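Local atomic coordinates of rhamnosidase B (Bacillus sp., PDB entry 2OKX), a protein that hydrolyses the glycosidic bonds of terminal non-reducing alpha-L-rhamnose residues in alpha-L-rhamnosides, as an inverting glycoside hydrolase of family 78. Residues L105-A113 / I179-L190. Numbering follows the deposited sequence.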
loop_
_atom_site.group_PDB
_atom_site.type_symbol
_atom_site.label_atom_id
_atom_site.label_comp_id
_atom_site.label_asym_id
_atom_site.label_seq_id
_atom_site.Cartn_x
_atom_site.Cartn_y
_atom_site.Cartn_z
ATOM N N LEU A 105 8.150 -2.318 12.259
ATOM C CA LEU A 105 7.885 -2.783 13.618
ATOM C C LEU A 105 8.600 -1.823 14.560
ATOM O O LEU A 105 9.810 -1.616 14.447
ATOM C CB LEU A 105 8.392 -4.216 13.820
ATOM C CG LEU A 105 7.557 -5.323 13.158
ATOM C CD1 LEU A 105 7.791 -5.335 11.647
ATOM C CD2 LEU A 105 7.944 -6.667 13.753
ATOM N N ARG A 106 7.847 -1.229 15.478
ATOM C CA ARG A 106 8.408 -0.265 16.416
ATOM C C ARG A 106 9.700 -0.724 17.085
ATOM O O ARG A 106 9.774 -1.818 17.650
ATOM C CB ARG A 106 7.391 0.090 17.502
ATOM C CG ARG A 106 7.789 1.328 18.297
ATOM C CD ARG A 106 6.948 1.537 19.542
ATOM N NE ARG A 106 7.282 2.809 20.179
ATOM C CZ ARG A 106 6.749 3.247 21.314
ATOM N NH1 ARG A 106 5.848 2.512 21.956
ATOM N NH2 ARG A 106 7.107 4.428 21.800
ATOM N N GLY A 107 10.719 0.123 16.992
ATOM C CA GLY A 107 12.000 -0.148 17.613
ATOM C C GLY A 107 12.282 1.078 18.465
ATOM O O GLY A 107 11.672 1.267 19.514
ATOM N N ARG A 108 13.189 1.926 18.000
ATOM C CA ARG A 108 13.524 3.154 18.703
ATOM C C ARG A 108 14.237 4.066 17.714
ATOM O O ARG A 108 14.846 3.589 16.756
ATOM C CB ARG A 108 14.424 2.864 19.914
ATOM C CG ARG A 108 15.770 2.247 19.582
ATOM C CD ARG A 108 16.593 1.984 20.846
ATOM N NE ARG A 108 16.890 3.212 21.584
ATOM C CZ ARG A 108 17.581 3.255 22.723
ATOM N NH1 ARG A 108 17.802 4.414 23.324
ATOM N NH2 ARG A 108 18.048 2.137 23.264
ATOM N N GLY A 109 14.139 5.374 17.936
ATOM C CA GLY A 109 14.787 6.317 17.044
ATOM C C GLY A 109 16.268 6.019 16.936
ATOM O O GLY A 109 16.915 5.713 17.934
ATOM N N GLY A 110 16.816 6.096 15.729
ATOM C CA GLY A 110 18.228 5.819 15.584
ATOM C C GLY A 110 18.795 5.957 14.187
ATOM O O GLY A 110 18.102 5.772 13.185
ATOM N N LEU A 111 20.079 6.287 14.141
ATOM C CA LEU A 111 20.810 6.446 12.898
ATOM C C LEU A 111 22.219 5.899 13.067
ATOM O O LEU A 111 22.876 6.155 14.076
ATOM C CB LEU A 111 20.906 7.920 12.512
ATOM C CG LEU A 111 21.905 8.215 11.385
ATOM C CD1 LEU A 111 21.411 7.602 10.083
ATOM C CD2 LEU A 111 22.084 9.719 11.235
ATOM N N ILE A 112 22.671 5.132 12.084
ATOM C CA ILE A 112 24.019 4.592 12.100
ATOM C C ILE A 112 24.556 4.703 10.674
ATOM O O ILE A 112 23.943 4.203 9.726
ATOM C CB ILE A 112 24.050 3.121 12.588
ATOM C CG1 ILE A 112 25.502 2.654 12.714
ATOM C CG2 ILE A 112 23.267 2.224 11.641
ATOM C CD1 ILE A 112 25.663 1.328 13.421
ATOM N N ALA A 113 25.685 5.389 10.526
ATOM C CA ALA A 113 26.293 5.587 9.217
ATOM C C ALA A 113 27.806 5.623 9.315
ATOM O O ALA A 113 28.367 6.098 10.302
ATOM C CB ALA A 113 25.780 6.880 8.596
ATOM N N ILE A 179 23.808 5.094 21.247
ATOM C CA ILE A 179 22.898 4.072 21.747
ATOM C C ILE A 179 23.651 2.761 21.909
ATOM O O ILE A 179 23.303 1.932 22.746
ATOM C CB ILE A 179 21.719 3.848 20.773
ATOM C CG1 ILE A 179 20.905 5.136 20.637
ATOM C CG2 ILE A 179 20.836 2.712 21.271
ATOM C CD1 ILE A 179 19.761 5.034 19.641
ATOM N N GLY A 180 24.690 2.584 21.099
ATOM C CA GLY A 180 25.479 1.369 21.162
ATOM C C GLY A 180 26.050 1.009 19.805
ATOM O O GLY A 180 25.701 1.629 18.800
ATOM N N PRO A 181 26.936 0.006 19.738
ATOM C CA PRO A 181 27.526 -0.391 18.460
ATOM C C PRO A 181 26.525 -1.173 17.616
ATOM O O PRO A 181 25.386 -1.385 18.030
ATOM C CB PRO A 181 28.704 -1.252 18.891
ATOM C CG PRO A 181 28.146 -1.955 20.098
ATOM C CD PRO A 181 27.451 -0.828 20.839
ATOM N N ALA A 182 26.954 -1.594 16.432
ATOM C CA ALA A 182 26.094 -2.374 15.556
ATOM C C ALA A 182 25.814 -3.694 16.263
ATOM O O ALA A 182 26.733 -4.346 16.759
ATOM C CB ALA A 182 26.789 -2.629 14.225
ATOM N N GLY A 183 24.544 -4.082 16.317
ATOM C CA GLY A 183 24.187 -5.323 16.977
ATOM C C GLY A 183 23.402 -5.061 18.245
ATOM O O GLY A 183 22.850 -5.981 18.841
ATOM N N THR A 184 23.362 -3.799 18.662
ATOM C CA THR A 184 22.630 -3.404 19.858
ATOM C C THR A 184 21.135 -3.527 19.563
ATOM O O THR A 184 20.692 -3.220 18.455
ATOM C CB THR A 184 22.950 -1.944 20.245
ATOM O OG1 THR A 184 24.358 -1.807 20.463
ATOM C CG2 THR A 184 22.210 -1.545 21.512
ATOM N N ALA A 185 20.364 -3.983 20.546
ATOM C CA ALA A 185 18.924 -4.137 20.369
ATOM C C ALA A 185 18.315 -2.794 19.991
ATOM O O ALA A 185 18.821 -1.746 20.388
ATOM C CB ALA A 185 18.284 -4.659 21.653
ATOM N N PRO A 186 17.195 -2.807 19.248
ATOM C CA PRO A 186 16.476 -3.992 18.761
ATOM C C PRO A 186 16.928 -4.547 17.407
ATOM O O PRO A 186 16.405 -5.559 16.942
ATOM C CB PRO A 186 15.032 -3.508 18.720
ATOM C CG PRO A 186 15.193 -2.093 18.263
ATOM C CD PRO A 186 16.364 -1.597 19.101
ATOM N N TRP A 187 17.901 -3.896 16.781
ATOM C CA TRP A 187 18.388 -4.328 15.472
ATOM C C TRP A 187 19.463 -5.402 15.615
ATOM O O TRP A 187 20.633 -5.176 15.312
ATOM C CB TRP A 187 18.932 -3.113 14.728
ATOM C CG TRP A 187 18.064 -1.907 14.925
ATOM C CD1 TRP A 187 16.866 -1.641 14.316
ATOM C CD2 TRP A 187 18.302 -0.826 15.834
ATOM N NE1 TRP A 187 16.345 -0.459 14.792
ATOM C CE2 TRP A 187 17.206 0.061 15.724
ATOM C CE3 TRP A 187 19.333 -0.520 16.734
ATOM C CZ2 TRP A 187 17.115 1.236 16.479
ATOM C CZ3 TRP A 187 19.242 0.648 17.484
ATOM C CH2 TRP A 187 18.141 1.512 17.351
ATOM N N THR A 188 19.039 -6.573 16.075
ATOM C CA THR A 188 19.920 -7.713 16.313
ATOM C C THR A 188 21.051 -7.852 15.305
ATOM O O THR A 188 22.197 -8.108 15.679
ATOM C CB THR A 188 19.105 -9.015 16.341
ATOM O OG1 THR A 188 17.908 -8.803 17.099
ATOM C CG2 THR A 188 19.908 -10.133 16.988
ATOM N N SER A 189 20.733 -7.699 14.024
ATOM C CA SER A 189 21.750 -7.796 12.986
ATOM C C SER A 189 21.461 -6.811 11.866
ATOM O O SER A 189 20.301 -6.519 11.568
ATOM C CB SER A 189 21.806 -9.213 12.405
ATOM O OG SER A 189 20.660 -9.495 11.623
ATOM N N LEU A 190 22.526 -6.284 11.271
ATOM C CA LEU A 190 22.407 -5.351 10.159
ATOM C C LEU A 190 22.799 -6.141 8.915
ATOM O O LEU A 190 23.919 -6.650 8.816
ATOM C CB LEU A 190 23.342 -4.150 10.353
ATOM C CG LEU A 190 23.189 -3.366 11.665
ATOM C CD1 LEU A 190 24.073 -2.126 11.630
ATOM C CD2 LEU A 190 21.742 -2.961 11.869
HETATM O O HOH W 1 17.732 -0.604 22.696
#
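In the N-terminal beta-sandwich domain, the loop before strand 110-117 and the strand's first residues pack against the end of strand 174-181 and the connection into strand 189-192, with Arg108 meeting Trp187, Pro186 and Ile179. Arg108 CG lies 3.3 Å from Trp187 CH2, above the rim of the indole on the face that Pro186 occupies; the two side chains cross at about a right angle, with guanidinium and ring planes 34° apart. The carbonyl of the same residue reaches the ring's edge in plane, Arg108 O standing 3.3 Å from Trp187 CZ2. Pro186, which follows a cis peptide bond, holds its CD 3.7 Å above the Trp187 ring plane and also touches Arg108 CG. Trp10 stacks on Trp187, whose NE1 is hydrogen-bonded to Asp47 of strand 41-47. A bend at chi3 (-61°) carries the Arg108 guanidinium past Ile179; Ile179 CG2 rests over one face, offset toward the rim, 3.5 Å from Arg108 NH2. In the guanidinium plane, a water accepts from Arg108 NH2 and donates to Ala185 O, both at 2.8 Å. With an alanine in its place, the Trp187 rim and Ile179 CG2 would probably lose cover, and Ala185 O its water bridge to the guanidinium. Further along, Ile112 CD1 meets Ala182 CB and Leu190 CD1, each at 4.2 Å. Ala182 belongs to a type II turn, in which Pro181 O accepts from both Thr184 N and Thr184 OG1. A strand and loop of one sheet thus pack on the link between the two sheets, with Trp10, Ile112, Trp187 and Leu190 clustered inside, as in a beta-sandwich.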